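Cell shape-determining protein MreC (Listeria monocytogenes, PDB 2J5U) is probably involved in forming and maintaining bacterial cell shape, perhaps as a scaffold, and assembles as 12 dimers in a homooligomer of 24 subunits. Local coordinates at residues A[107-112]-A[183-188]; A[111-114]-A[120-123]. All coordinates share one frame; numbering follows the deposited sequence.

Both contacts use strand 108-116 of the first six-stranded antiparallel barrel, and they share Gly111 and Lys112. Their centres are 12 Å apart. Along the chain, residues 107-112 come first, residues 111-114 overlap and extend them, residues 120-123 follow as the second arm of a hairpin, and residues 183-188 arrive much later, in the loop between strands 175-178 and 190-199 of the second barrel. Contact 2 is therefore local, building the first barrel from neighbouring strands, whereas contact 1 links that barrel to a connection of the other one. Contact 1 lies about 4 Å from the centre of the chain, contact 2 about 14 Å.

Contact 1. Residues A[107-112]-A[183-188]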
ATOM      1  N   SER A 107      55.587  37.134  36.187  1.00 61.06           N
ATOM      2  CA  SER A 107      56.184  37.104  34.862  1.00 60.62           C
ATOM      3  C   SER A 107      56.817  35.780  34.432  1.00 60.19           C
ATOM      4  O   SER A 107      57.515  35.735  33.416  1.00 60.60           O
ATOM      5  CB  SER A 107      57.204  38.243  34.727  1.00 62.62           C
ATOM      6  OG  SER A 107      57.703  38.648  35.991  1.00 66.35           O
ATOM      7  N   GLY A 108      56.589  34.702  35.180  1.00 59.09           N
ATOM      8  CA  GLY A 108      57.158  33.423  34.774  1.00 56.51           C
ATOM      9  C   GLY A 108      57.572  32.391  35.811  1.00 55.57           C
ATOM     10  O   GLY A 108      57.456  32.586  37.023  1.00 55.68           O
ATOM     11  N   LEU A 109      58.053  31.264  35.302  1.00 55.11           N
ATOM     12  CA  LEU A 109      58.522  30.149  36.124  1.00 53.13           C
ATOM     13  C   LEU A 109      59.917  30.462  36.678  1.00 52.93           C
ATOM     14  O   LEU A 109      60.787  30.933  35.934  1.00 49.76           O
ATOM     15  CB  LEU A 109      58.613  28.884  35.262  1.00 50.75           C
ATOM     16  CG  LEU A 109      59.161  27.634  35.955  1.00 51.45           C
ATOM     17  CD1 LEU A 109      58.144  27.179  36.957  1.00 50.76           C
ATOM     18  CD2 LEU A 109      59.421  26.521  34.984  1.00 47.69           C
ATOM     19  N   ILE A 110      60.148  30.205  37.963  1.00 52.08           N
ATOM     20  CA  ILE A 110      61.488  30.460  38.495  1.00 53.75           C
ATOM     21  C   ILE A 110      62.192  29.224  39.063  1.00 53.05           C
ATOM     22  O   ILE A 110      63.395  29.249  39.299  1.00 52.35           O
ATOM     23  CB  ILE A 110      61.498  31.571  39.576  1.00 53.77           C
ATOM     24  CG1 ILE A 110      60.813  31.080  40.849  1.00 54.37           C
ATOM     25  CG2 ILE A 110      60.830  32.816  39.028  1.00 54.10           C
ATOM     26  CD1 ILE A 110      61.048  31.952  42.032  1.00 56.45           C
ATOM     27  N   GLY A 111      61.462  28.140  39.291  1.00 52.24           N
ATOM     28  CA  GLY A 111      62.130  26.963  39.807  1.00 51.29           C
ATOM     29  C   GLY A 111      61.233  25.898  40.372  1.00 52.10           C
ATOM     30  O   GLY A 111      60.039  25.865  40.074  1.00 53.15           O
ATOM     31  N   LYS A 112      61.814  25.019  41.182  1.00 51.95           N
ATOM     32  CA  LYS A 112      61.051  23.955  41.801  1.00 53.66           C
ATOM     33  C   LYS A 112      61.530  23.694  43.211  1.00 52.92           C
ATOM     34  O   LYS A 112      62.691  23.907  43.536  1.00 53.96           O
ATOM     35  CB  LYS A 112      61.139  22.666  40.982  1.00 56.09           C
ATOM     36  CG  LYS A 112      62.460  21.946  41.051  1.00 59.07           C
ATOM     37  CD  LYS A 112      62.316  20.566  40.438  1.00 62.55           C
ATOM     38  CE  LYS A 112      63.611  19.778  40.521  1.00 65.29           C
ATOM     39  NZ  LYS A 112      64.761  20.513  39.905  1.00 66.68           N
ATOM     40  N   GLY A 183      55.366  15.067  34.756  1.00 49.82           N
ATOM     41  CA  GLY A 183      54.577  14.564  35.862  1.00 48.52           C
ATOM     42  C   GLY A 183      54.536  15.351  37.153  1.00 49.95           C
ATOM     43  O   GLY A 183      53.881  14.925  38.102  1.00 50.42           O
ATOM     44  N   LYS A 184      55.200  16.498  37.217  1.00 51.85           N
ATOM     45  CA  LYS A 184      55.188  17.244  38.461  1.00 51.28           C
ATOM     46  C   LYS A 184      54.778  18.703  38.434  1.00 51.68           C
ATOM     47  O   LYS A 184      54.525  19.283  39.481  1.00 52.21           O
ATOM     48  CB  LYS A 184      56.537  17.117  39.153  1.00 53.53           C
ATOM     49  CG  LYS A 184      57.708  17.339  38.257  1.00 55.43           C
ATOM     50  CD  LYS A 184      58.400  16.034  37.979  1.00 61.80           C
ATOM     51  CE  LYS A 184      58.905  15.387  39.261  1.00 65.12           C
ATOM     52  NZ  LYS A 184      59.894  14.296  38.962  1.00 70.17           N
ATOM     53  N   PHE A 185      54.701  19.307  37.260  1.00 53.28           N
ATOM     54  CA  PHE A 185      54.295  20.711  37.181  1.00 53.73           C
ATOM     55  C   PHE A 185      52.972  20.771  36.455  1.00 54.76           C
ATOM     56  O   PHE A 185      52.637  19.859  35.702  1.00 55.12           O
ATOM     57  CB  PHE A 185      55.281  21.541  36.348  1.00 53.03           C
ATOM     58  CG  PHE A 185      56.627  21.739  36.974  1.00 52.76           C
ATOM     59  CD1 PHE A 185      57.653  22.308  36.229  1.00 54.42           C
ATOM     60  CD2 PHE A 185      56.859  21.429  38.303  1.00 52.72           C
ATOM     61  CE1 PHE A 185      58.893  22.576  36.798  1.00 56.57           C
ATOM     62  CE2 PHE A 185      58.092  21.691  38.888  1.00 56.64           C
ATOM     63  CZ  PHE A 185      59.115  22.270  38.133  1.00 56.45           C
ATOM     64  N   PRO A 186      52.176  21.825  36.702  1.00 54.71           N
ATOM     65  CA  PRO A 186      50.909  21.916  35.982  1.00 53.52           C
ATOM     66  C   PRO A 186      51.375  22.436  34.629  1.00 53.23           C
ATOM     67  O   PRO A 186      52.454  23.024  34.539  1.00 51.86           O
ATOM     68  CB  PRO A 186      50.142  22.969  36.768  1.00 54.01           C
ATOM     69  CG  PRO A 186      51.228  23.849  37.275  1.00 52.87           C
ATOM     70  CD  PRO A 186      52.240  22.846  37.759  1.00 53.55           C
ATOM     71  N   ALA A 187      50.605  22.218  33.572  1.00 53.82           N
ATOM     72  CA  ALA A 187      51.040  22.716  32.277  1.00 54.25           C
ATOM     73  C   ALA A 187      50.574  24.156  32.078  1.00 54.37           C
ATOM     74  O   ALA A 187      49.653  24.616  32.749  1.00 53.33           O
ATOM     75  CB  ALA A 187      50.509  21.827  31.170  1.00 56.01           C
ATOM     76  N   GLY A 188      51.238  24.873  31.178  1.00 54.37           N
ATOM     77  CA  GLY A 188      50.840  26.237  30.906  1.00 56.22           C
ATOM     78  C   GLY A 188      51.575  27.349  31.626  1.00 57.56           C
ATOM     79  O   GLY A 188      51.274  28.518  31.400  1.00 58.52           O
TER
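The ring of Phe185 reaches from its loop to strand 108-112 and meets Lys112, Gly111 and Leu109. The tight part is at the far end of the ring: Lys112 CB lies near the ring plane, at the edge, 3.5 Å from Phe185 CZ, and it is 3.8 Å from Phe185 CE2. The root of the lysine does the close touching. With CG of Phe185 anti to its carbonyl carbon (chi1 -69°), the ring is carried across toward the strand, which accounts for a contact made while the nearest backbones stay well apart, 8.8 Å between the CA atoms of Lys112 and Phe185.

Two further approaches are looser and oblique to the ring. Gly111 O is 4.2 Å from Phe185 CZ, and Leu109 CD2 comes to 4.4 Å from Phe185 CE1, a loose apolar approach. On the partly exposed side, the Lys112 chain continues away from the loop, and its amine ends close to Asn133. The total surface buried, 134 Å², fits a joint that rests on one aromatic ring.

Other bonds tie the same region together: Phe185 O accepts a hydrogen bond from Arg227 NH2, and Leu109 pairs through its backbone with Phe190. Ile110 and Gly111 both face Val103, a classic beta bulge in the strand beside the ring. A loop of one six-stranded barrel packed on a strand of the other is consistent with the double-barrel fold of the peptidase PA clan, to which the MreC core is assigned.

Contact 2. Residues A[111-114]-A[120-123]; sequences GKVT and SATV
A beta hairpin of the first barrel, strand 108-116 followed by strand 121-125, brings these residues together. The short strand segments 111-114 and 121-123 run antiparallel with a strong twist, 143° between their directions, and their axes approach to 4.6 Å. Val113 and Val123 form a non-hydrogen-bonded antiparallel pair with their CA atoms 4.2 Å apart, and both side chains project from the same face of the sheet, where each also touches Val103 of strand 102-105. Val123 packs further on Ile89 of strand 86-89; in the barrel's strand order the hairpin lies between strands 86-89 and 102-105.

Within that pair, Val123 CA makes a CA-H...O contact with Lys112 O at 3.2 Å, and Val113 CA a longer one with Thr122 O. On the face carrying the valines, Val113 CG1 reaches diagonally to Ala121 CB at 4.2 Å; it can do so because CG1 is anti to the backbone N (chi1 -177°).

The main tie is the bond from Thr114 N to Thr122 O, 2.8 Å long and almost straight at 175°. Thr122 O is in fact gripped twice, because the Thr114 hydroxyl also donates to it, weakly. The two threonine side chains cross obliquely on the side away from the valines, and beyond them Thr122 OG1 has a weak hydrogen bond to Thr115 OG1. Thr114 OG1, 3.1 Å from Thr122 O, also rests against the Thr122 methyl, with CG2 3.4 Å away.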
ATOM      1  N   GLY A 111      61.462  28.140  39.291  1.00 52.24           N
ATOM      2  CA  GLY A 111      62.130  26.963  39.807  1.00 51.29           C
ATOM      3  C   GLY A 111      61.233  25.898  40.372  1.00 52.10           C
ATOM      4  O   GLY A 111      60.039  25.865  40.074  1.00 53.15           O
ATOM      5  N   LYS A 112      61.814  25.019  41.182  1.00 51.95           N
ATOM      6  CA  LYS A 112      61.051  23.955  41.801  1.00 53.66           C
ATOM      7  C   LYS A 112      61.530  23.694  43.211  1.00 52.92           C
ATOM      8  O   LYS A 112      62.691  23.907  43.536  1.00 53.96           O
ATOM      9  CB  LYS A 112      61.139  22.666  40.982  1.00 56.09           C
ATOM     10  CG  LYS A 112      62.460  21.946  41.051  1.00 59.07           C
ATOM     11  CD  LYS A 112      62.316  20.566  40.438  1.00 62.55           C
ATOM     12  CE  LYS A 112      63.611  19.778  40.521  1.00 65.29           C
ATOM     13  NZ  LYS A 112      64.761  20.513  39.905  1.00 66.68           N
ATOM     14  N   VAL A 113      60.621  23.226  44.053  1.00 51.84           N
ATOM     15  CA  VAL A 113      60.974  22.937  45.425  1.00 52.86           C
ATOM     16  C   VAL A 113      61.876  21.709  45.482  1.00 53.10           C
ATOM     17  O   VAL A 113      61.611  20.701  44.839  1.00 52.27           O
ATOM     18  CB  VAL A 113      59.717  22.684  46.255  1.00 51.29           C
ATOM     19  CG1 VAL A 113      60.086  22.457  47.701  1.00 52.19           C
ATOM     20  CG2 VAL A 113      58.790  23.866  46.130  1.00 53.62           C
ATOM     21  N   THR A 114      62.957  21.792  46.238  1.00 53.99           N
ATOM     22  CA  THR A 114      63.844  20.645  46.339  1.00 56.03           C
ATOM     23  C   THR A 114      63.776  19.970  47.701  1.00 57.15           C
ATOM     24  O   THR A 114      63.463  18.787  47.778  1.00 58.76           O
ATOM     25  CB  THR A 114      65.304  21.016  46.009  1.00 55.64           C
ATOM     26  OG1 THR A 114      65.676  22.212  46.701  1.00 57.25           O
ATOM     27  CG2 THR A 114      65.461  21.230  44.527  1.00 57.01           C
ATOM     28  N   SER A 120      59.763  25.995  56.184  1.00 55.29           N
ATOM     29  CA  SER A 120      60.528  26.679  55.149  1.00 53.59           C
ATOM     30  C   SER A 120      60.966  25.634  54.164  1.00 51.46           C
ATOM     31  O   SER A 120      60.832  24.444  54.439  1.00 53.59           O
ATOM     32  CB  SER A 120      61.745  27.400  55.744  1.00 53.29           C
ATOM     33  OG  SER A 120      62.624  26.506  56.399  1.00 55.38           O
ATOM     34  N   ALA A 121      61.475  26.070  53.016  1.00 48.00           N
ATOM     35  CA  ALA A 121      61.919  25.134  52.001  1.00 45.73           C
ATOM     36  C   ALA A 121      62.909  25.757  51.032  1.00 46.81           C
ATOM     37  O   ALA A 121      62.987  26.976  50.889  1.00 47.92           O
ATOM     38  CB  ALA A 121      60.732  24.601  51.246  1.00 45.23           C
ATOM     39  N   THR A 122      63.654  24.893  50.356  1.00 46.97           N
ATOM     40  CA  THR A 122      64.662  25.299  49.394  1.00 45.87           C
ATOM     41  C   THR A 122      64.100  25.128  47.997  1.00 46.83           C
ATOM     42  O   THR A 122      63.425  24.141  47.720  1.00 50.43           O
ATOM     43  CB  THR A 122      65.923  24.401  49.527  1.00 46.52           C
ATOM     44  OG1 THR A 122      66.463  24.527  50.846  1.00 49.66           O
ATOM     45  CG2 THR A 122      66.983  24.789  48.525  1.00 43.07           C
ATOM     46  N   VAL A 123      64.356  26.084  47.113  1.00 45.55           N
ATOM     47  CA  VAL A 123      63.893  25.940  45.751  1.00 44.05           C
ATOM     48  C   VAL A 123      65.067  26.181  44.805  1.00 47.43           C
ATOM     49  O   VAL A 123      65.843  27.138  44.954  1.00 47.34           O
ATOM     50  CB  VAL A 123      62.656  26.878  45.419  1.00 41.47           C
ATOM     51  CG1 VAL A 123      62.200  27.598  46.637  1.00 39.87           C
ATOM     52  CG2 VAL A 123      62.977  27.842  44.312  1.00 39.03           C
TER